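Local coordinates for protein hydrolase, haloacid dehalogenase-like family (Pseudomonas syringae pv. tomato, PDB 3S6J) that binds calcium and probably acts as a sugar phosphatase, the chain being the haloacid dehalogenase-like part of a longer protein, at residues E[101-105]-E[106-110]. Numbering follows the deposited sequence.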
loop_
_atom_site.group_PDB
_atom_site.type_symbol
_atom_site.label_atom_id
_atom_site.label_comp_id
_atom_site.label_asym_id
_atom_site.label_seq_id
_atom_site.Cartn_x
_atom_site.Cartn_y
_atom_site.Cartn_z
ATOM N N GLU E 101 19.874 0.622 -18.704
ATOM C CA GLU E 101 20.517 0.543 -20.009
ATOM C C GLU E 101 20.767 1.929 -20.605
ATOM O O GLU E 101 21.835 2.181 -21.178
ATOM C CB GLU E 101 19.670 -0.300 -20.966
ATOM C CG GLU E 101 19.591 -1.765 -20.562
ATOM C CD GLU E 101 18.839 -2.633 -21.562
ATOM O OE1 GLU E 101 17.892 -2.137 -22.216
ATOM O OE2 GLU E 101 19.194 -3.827 -21.679
ATOM N N THR E 102 19.798 2.831 -20.461
ATOM C CA THR E 102 19.966 4.193 -20.961
ATOM C C THR E 102 21.155 4.881 -20.301
ATOM O O THR E 102 21.953 5.529 -20.977
ATOM C CB THR E 102 18.712 5.046 -20.773
ATOM O OG1 THR E 102 17.604 4.422 -21.433
ATOM C CG2 THR E 102 18.920 6.436 -21.371
ATOM N N LEU E 103 21.284 4.720 -18.987
ATOM C CA LEU E 103 22.362 5.353 -18.240
ATOM C C LEU E 103 23.741 4.842 -18.651
ATOM O O LEU E 103 24.680 5.618 -18.782
ATOM C CB LEU E 103 22.169 5.153 -16.729
ATOM C CG LEU E 103 20.895 5.744 -16.124
ATOM C CD1 LEU E 103 20.815 5.424 -14.630
ATOM C CD2 LEU E 103 20.829 7.247 -16.357
ATOM N N ASP E 104 23.875 3.536 -18.827
ATOM C CA ASP E 104 25.163 2.973 -19.229
ATOM C C ASP E 104 25.565 3.509 -20.591
ATOM O O ASP E 104 26.689 3.958 -20.786
ATOM C CB ASP E 104 25.098 1.450 -19.299
ATOM C CG ASP E 104 24.823 0.830 -17.967
ATOM O OD1 ASP E 104 24.753 1.594 -16.981
ATOM O OD2 ASP E 104 24.676 -0.414 -17.909
ATOM N N LYS E 105 24.630 3.443 -21.530
ATOM C CA LYS E 105 24.879 3.863 -22.898
ATOM C C LYS E 105 25.270 5.335 -22.934
ATOM O O LYS E 105 25.859 5.818 -23.902
ATOM C CB LYS E 105 23.634 3.627 -23.745
ATOM C CG LYS E 105 23.887 3.728 -25.239
ATOM C CD LYS E 105 22.590 3.844 -26.026
ATOM C CE LYS E 105 22.871 4.096 -27.506
ATOM N NZ LYS E 105 23.546 5.411 -27.750
ATOM N N GLU E 106 24.956 6.035 -21.854
ATOM C CA GLU E 106 25.109 7.475 -21.786
ATOM C C GLU E 106 26.267 7.854 -20.866
ATOM O O GLU E 106 26.499 9.034 -20.605
ATOM C CB GLU E 106 23.810 8.051 -21.251
ATOM C CG GLU E 106 23.483 9.452 -21.664
ATOM C CD GLU E 106 21.986 9.650 -21.773
ATOM O OE1 GLU E 106 21.331 8.767 -22.365
ATOM O OE2 GLU E 106 21.462 10.674 -21.278
ATOM N N ASN E 107 26.980 6.851 -20.362
ATOM C CA ASN E 107 28.095 7.080 -19.438
ATOM C C ASN E 107 27.748 7.699 -18.079
ATOM O O ASN E 107 28.641 8.098 -17.324
ATOM C CB ASN E 107 29.183 7.902 -20.121
ATOM C CG ASN E 107 29.879 7.127 -21.207
ATOM O OD1 ASN E 107 30.505 6.096 -20.943
ATOM N ND2 ASN E 107 29.758 7.601 -22.450
ATOM N N LEU E 108 26.460 7.771 -17.756
ATOM C CA LEU E 108 26.045 8.267 -16.443
ATOM C C LEU E 108 26.245 7.173 -15.398
ATOM O O LEU E 108 25.843 6.031 -15.608
ATOM C CB LEU E 108 24.582 8.721 -16.477
ATOM C CG LEU E 108 24.284 9.768 -17.566
ATOM C CD1 LEU E 108 22.784 9.935 -17.795
ATOM C CD2 LEU E 108 24.940 11.104 -17.239
ATOM N N LYS E 109 26.876 7.527 -14.281
ATOM C CA LYS E 109 27.180 6.570 -13.225
ATOM C C LYS E 109 25.986 6.365 -12.293
ATOM O O LYS E 109 25.315 7.330 -11.914
ATOM C CB LYS E 109 28.354 7.063 -12.379
ATOM C CG LYS E 109 29.585 7.498 -13.143
ATOM C CD LYS E 109 30.376 8.500 -12.293
ATOM C CE LYS E 109 31.860 8.542 -12.641
ATOM N NZ LYS E 109 32.160 9.242 -13.933
ATOM N N TRP E 110 25.740 5.112 -11.905
ATOM C CA TRP E 110 24.687 4.810 -10.937
ATOM C C TRP E 110 25.077 3.701 -9.979
ATOM O O TRP E 110 25.872 2.815 -10.299
ATOM C CB TRP E 110 23.369 4.447 -11.624
ATOM C CG TRP E 110 23.472 3.277 -12.567
ATOM C CD1 TRP E 110 23.774 3.326 -13.894
ATOM C CD2 TRP E 110 23.283 1.891 -12.249
ATOM N NE1 TRP E 110 23.778 2.064 -14.424
ATOM C CE2 TRP E 110 23.479 1.163 -13.438
ATOM C CE3 TRP E 110 22.963 1.195 -11.076
ATOM C CZ2 TRP E 110 23.360 -0.233 -13.496
ATOM C CZ3 TRP E 110 22.843 -0.195 -11.131
ATOM C CH2 TRP E 110 23.043 -0.891 -12.337
#
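L103 and D104 receive the chain as it folds back over the C-terminal end of helix 96-105: N107, at positive phi, gives its N-H to D104 O at 2.9 Å, and L108 N reaches L103 O at 3.0 Å, which together mark a Schellman motif.

The side chains then close the turn. W110 NE1 donates to D104 OD1 over 2.8 Å, meeting the syn lone pair of that oxygen. Carboxylate and indole planes differ by only 4°, and the acid sits at the edge of the ring, near its plane, an arrangement that should restrain the rotation of both flat groups. D104 CG, anti to its own carbonyl carbon (chi1 -64°), helps bring the carboxylate to the ring edge.

Beside this polar link, the two branches of L103 divide the apolar work: CD1 meets W110 CD1 obliquely at 3.7 Å, while CD2 packs on L108 CD1 at 3.6 Å, the two leucines crossing at roughly a right angle. On another side of the helix, T102 CG2 runs alongside E106, 3.5 Å from OE1, while T102 OG1 bonds back to E98 O.

In the Rossmann-like HAD core, this turn leads from helix 96-105 into strand 110-113; L103 and W110 both rest on F11 of the adjacent, parallel strand 8-11.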